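FLAP endonuclease-1 protein (Methanocaldococcus jannaschii, PDB 1A76) cuts 5' flaps from branched DNA and trims 5' ends as a magnesium-dependent, structure-specific nuclease of DNA replication and repair. Local coordinates at residues K248-L251 against K252-E256; Y257-E260 against I261-F265. One frame throughout, in Å; residues are numbered along the deposited sequence.

Contact 1 (K248-L251 against K252-E256); sequences KDVL and KKEVE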
# COMPACT_ATOMS: atom_id res chain seq x y z
N LYS A 248 -9.68 26.14 -5.39
CA LYS A 248 -10.28 25.48 -6.53
C LYS A 248 -10.07 26.20 -7.87
O LYS A 248 -9.77 25.57 -8.89
CB LYS A 248 -11.78 25.26 -6.26
CG LYS A 248 -12.04 24.31 -5.08
CD LYS A 248 -13.36 24.59 -4.38
CE LYS A 248 -13.52 23.75 -3.11
NZ LYS A 248 -13.00 22.35 -3.29
N ASP A 249 -10.24 27.52 -7.87
CA ASP A 249 -10.04 28.30 -9.08
C ASP A 249 -8.58 28.17 -9.49
O ASP A 249 -8.27 27.98 -10.67
CB ASP A 249 -10.39 29.77 -8.85
CG ASP A 249 -11.89 30.02 -8.82
OD1 ASP A 249 -12.63 29.30 -9.52
OD2 ASP A 249 -12.33 30.94 -8.10
N VAL A 250 -7.69 28.25 -8.51
CA VAL A 250 -6.25 28.16 -8.76
C VAL A 250 -5.84 26.82 -9.38
O VAL A 250 -5.02 26.77 -10.30
CB VAL A 250 -5.46 28.35 -7.45
CG1 VAL A 250 -4.01 28.00 -7.67
CG2 VAL A 250 -5.60 29.81 -6.95
N LEU A 251 -6.40 25.73 -8.85
CA LEU A 251 -6.10 24.38 -9.32
C LEU A 251 -6.64 24.12 -10.73
O LEU A 251 -5.99 23.44 -11.53
CB LEU A 251 -6.68 23.36 -8.33
CG LEU A 251 -5.75 22.73 -7.28
CD1 LEU A 251 -4.53 23.59 -7.04
CD2 LEU A 251 -6.51 22.53 -5.98
N LYS A 252 -7.81 24.66 -11.04
CA LYS A 252 -8.38 24.49 -12.37
C LYS A 252 -7.42 25.12 -13.40
O LYS A 252 -7.22 24.58 -14.49
CB LYS A 252 -9.75 25.15 -12.44
CG LYS A 252 -9.95 25.98 -13.69
CD LYS A 252 -10.81 25.26 -14.69
CE LYS A 252 -11.73 26.24 -15.39
NZ LYS A 252 -10.97 27.46 -15.80
N LYS A 253 -6.84 26.25 -13.04
CA LYS A 253 -5.89 26.96 -13.89
C LYS A 253 -4.53 26.27 -13.94
O LYS A 253 -3.97 26.07 -15.02
CB LYS A 253 -5.70 28.39 -13.39
CG LYS A 253 -4.39 29.05 -13.83
CD LYS A 253 -4.28 30.47 -13.29
CE LYS A 253 -2.91 31.08 -13.61
NZ LYS A 253 -2.73 32.45 -13.05
N GLU A 254 -4.01 25.92 -12.77
CA GLU A 254 -2.68 25.31 -12.69
C GLU A 254 -2.54 23.82 -12.95
O GLU A 254 -1.46 23.36 -13.31
CB GLU A 254 -2.06 25.62 -11.32
CG GLU A 254 -1.70 27.08 -11.12
CD GLU A 254 -0.80 27.63 -12.22
OE1 GLU A 254 0.12 26.92 -12.67
OE2 GLU A 254 -1.03 28.79 -12.63
N VAL A 255 -3.62 23.06 -12.79
CA VAL A 255 -3.55 21.62 -12.97
C VAL A 255 -4.50 21.07 -14.02
O VAL A 255 -5.71 21.01 -13.79
CB VAL A 255 -3.82 20.90 -11.63
CG1 VAL A 255 -3.87 19.41 -11.85
CG2 VAL A 255 -2.72 21.26 -10.61
N GLU A 256 -3.96 20.66 -15.16
CA GLU A 256 -4.80 20.08 -16.21
C GLU A 256 -5.37 18.79 -15.64
O GLU A 256 -4.69 18.09 -14.91
CB GLU A 256 -3.96 19.75 -17.45
CG GLU A 256 -4.78 19.44 -18.70
CD GLU A 256 -3.92 19.35 -19.95
OE1 GLU A 256 -2.71 19.06 -19.82
OE2 GLU A 256 -4.45 19.58 -21.06
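Glu254 lays the start of its side chain over the carbonyl of Val250, one helical turn earlier. Its CB lies 3.3 Å from Val250 O. The same oxygen accepts the backbone bond from Glu254 N at 2.8 Å, with an N-H...O angle of 160°. Glu254 CG sits beside the backbone N and anti to the carbonyl carbon (chi1 -69°), and this keeps CG close to Val250 O too. The two side chains meet more loosely, with Val250 CG1 4.3 Å from Glu254 CG. Glu254 then bends at chi2, and its OE1 forms a salt bridge with Lys231.

The contact takes in nearly the whole of the short helix 247-254 and its C-terminal end, held by successive i to i+4 backbone bonds. Lys252 N donates to Lys248 O and Lys253 N to Asp249 O. The final one runs from Val255 N to Leu251 O at 2.7 Å, and its N-H...O angle narrows to 148°. The chain departs from helical geometry at Val255, although its N-H still closes the last helical bond. Val255 CB rests 3.3 Å from Leu251 O.

The buried face is made by Leu251 and Val255. Leu251 packs on Ile219 and Phe220 of helix 211-221, and Val255 touches Val230 and Ile261. On the exposed side, Lys252 brings CB to 3.6 Å from Lys248 O, and its bent chain then leads off. Lys253 CB lies 3.6 Å from Val250 O, and beyond CG the chain runs out extended.

Contact 2 (Y257-E260 against I261-F265); sequences YYDE and IKRIF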
# COMPACT_ATOMS: atom_id res chain seq x y z
N TYR A 257 -6.61 18.46 -15.97
CA TYR A 257 -7.23 17.23 -15.45
C TYR A 257 -7.42 17.25 -13.94
O TYR A 257 -7.46 16.20 -13.28
CB TYR A 257 -6.42 15.99 -15.86
CG TYR A 257 -6.13 15.90 -17.34
CD1 TYR A 257 -7.16 15.98 -18.28
CD2 TYR A 257 -4.82 15.79 -17.81
CE1 TYR A 257 -6.89 15.96 -19.66
CE2 TYR A 257 -4.54 15.77 -19.18
CZ TYR A 257 -5.58 15.86 -20.10
OH TYR A 257 -5.30 15.84 -21.45
N TYR A 258 -7.55 18.46 -13.40
CA TYR A 258 -7.79 18.65 -11.97
C TYR A 258 -9.05 17.89 -11.55
O TYR A 258 -9.05 17.22 -10.52
CB TYR A 258 -7.96 20.15 -11.68
CG TYR A 258 -8.59 20.51 -10.36
CD1 TYR A 258 -8.18 19.91 -9.17
CD2 TYR A 258 -9.57 21.50 -10.29
CE1 TYR A 258 -8.72 20.28 -7.95
CE2 TYR A 258 -10.13 21.88 -9.08
CZ TYR A 258 -9.70 21.27 -7.92
OH TYR A 258 -10.24 21.67 -6.72
N ASP A 259 -10.10 17.98 -12.37
CA ASP A 259 -11.37 17.30 -12.09
C ASP A 259 -11.23 15.79 -12.16
O ASP A 259 -11.90 15.06 -11.43
CB ASP A 259 -12.44 17.73 -13.08
CG ASP A 259 -12.93 19.14 -12.85
OD1 ASP A 259 -12.88 19.61 -11.69
OD2 ASP A 259 -13.39 19.78 -13.82
N GLU A 260 -10.36 15.33 -13.05
CA GLU A 260 -10.13 13.91 -13.22
C GLU A 260 -9.41 13.34 -11.99
O GLU A 260 -9.75 12.26 -11.51
CB GLU A 260 -9.29 13.67 -14.48
CG GLU A 260 -10.06 13.83 -15.80
CD GLU A 260 -10.59 15.25 -16.05
OE1 GLU A 260 -9.91 16.25 -15.71
OE2 GLU A 260 -11.71 15.36 -16.60
N ILE A 261 -8.41 14.08 -11.50
CA ILE A 261 -7.64 13.64 -10.34
C ILE A 261 -8.56 13.53 -9.13
O ILE A 261 -8.50 12.55 -8.37
CB ILE A 261 -6.49 14.64 -10.02
CG1 ILE A 261 -5.50 14.67 -11.18
CG2 ILE A 261 -5.77 14.24 -8.74
CD1 ILE A 261 -4.63 15.91 -11.20
N LYS A 262 -9.42 14.54 -8.95
CA LYS A 262 -10.38 14.56 -7.85
C LYS A 262 -11.25 13.31 -7.90
O LYS A 262 -11.49 12.67 -6.88
CB LYS A 262 -11.27 15.81 -7.96
CG LYS A 262 -10.59 17.09 -7.50
CD LYS A 262 -11.58 18.24 -7.35
CE LYS A 262 -12.24 18.60 -8.68
NZ LYS A 262 -12.93 19.93 -8.68
N ARG A 263 -11.74 12.98 -9.09
CA ARG A 263 -12.60 11.82 -9.26
C ARG A 263 -11.90 10.52 -8.89
O ARG A 263 -12.54 9.57 -8.46
CB ARG A 263 -13.13 11.75 -10.69
CG ARG A 263 -14.60 12.14 -10.80
CD ARG A 263 -15.09 12.22 -12.25
NE ARG A 263 -14.66 13.44 -12.92
CZ ARG A 263 -15.30 14.61 -12.86
NH1 ARG A 263 -16.40 14.72 -12.14
NH2 ARG A 263 -14.83 15.66 -13.52
N ILE A 264 -10.57 10.48 -9.05
CA ILE A 264 -9.80 9.29 -8.70
C ILE A 264 -9.92 9.03 -7.19
O ILE A 264 -10.06 7.89 -6.76
CB ILE A 264 -8.29 9.46 -9.04
CG1 ILE A 264 -8.00 8.85 -10.43
CG2 ILE A 264 -7.42 8.75 -7.98
CD1 ILE A 264 -7.08 9.69 -11.29
N PHE A 265 -9.88 10.10 -6.39
CA PHE A 265 -9.97 9.96 -4.94
C PHE A 265 -11.40 9.83 -4.43
O PHE A 265 -11.65 9.11 -3.47
CB PHE A 265 -9.31 11.16 -4.24
CG PHE A 265 -7.82 11.20 -4.42
CD1 PHE A 265 -7.00 10.31 -3.72
CD2 PHE A 265 -7.25 12.07 -5.34
CE1 PHE A 265 -5.62 10.28 -3.95
CE2 PHE A 265 -5.87 12.05 -5.57
CZ PHE A 265 -5.05 11.13 -4.87
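Lys262 lies across one face of the Tyr258 ring, one turn earlier in the helix. Its CE stands 3.9 Å from the ring centroid, only 15° off the normal, in a CH-pi contact. CD reaches the rim, 3.6 Å from Tyr258 CE1. A bend at chi3 (-63°) folds CE over the face, and NZ, one bond on, makes an off-centre cation-pi contact. NZ also makes a salt bridge to Asp259 OD1 at 3.0 Å, nearly along the C-O axis of that oxygen. With an alanine in place of Lys262, this face of the Tyr258 ring would probably lose its cover and Asp259 OD1 its salt-bridge mate.

The contact runs along most of helix 258-266, from Tyr257 at the N-cap position. Ile261 N donates to Tyr257 O. The tight side faces the protein. Tyr258 OH is hydrogen-bonded to Asp216, and Ile261 packs on Ile219, both of helix 211-221. Ile261 also lays CG1 3.3 Å from Tyr257 O. The Ile264 side chain comes within about 6 Å of that of Glu152 and about 7 Å of that of Glu154, which bind magnesium.

On the solvent side the charged groups are looser. Arg263 bends at chi3 and turns a guanidinium face over Asp259 O. Its NH2 touches Asp259 CB at 3.2 Å. Yet NH2 stays 4.4 Å from Glu260 OE2, beyond a salt bridge. The Asp259 carboxylate is likewise too far, its plane turned 64° from the guanidinium.

How the contacts relate
Both contacts are local and in series. Contact 1 runs along helix 247-254 and contact 2 along helix 258-266, the next in the chain. Leu251 and Val255 are buried in contact 1, and Tyr258, Ile261 and Ile264 in contact 2. Lys252 and Lys253 are exposed in the first, Asp259 and Arg263 in the second. Both helices put side chains on helix 211-221. They also meet directly: Val255 CG1 lies 3.6 Å from Ile261 CD1, and Leu251 CB lies 3.7 Å from Tyr258 CZ. Backbone bonds dominate contact 1, and Lys248 and Glu254 form their salt bridges outside it. Contact 2 adds an internal salt bridge and cation-pi contact, and its far end nears the metal site.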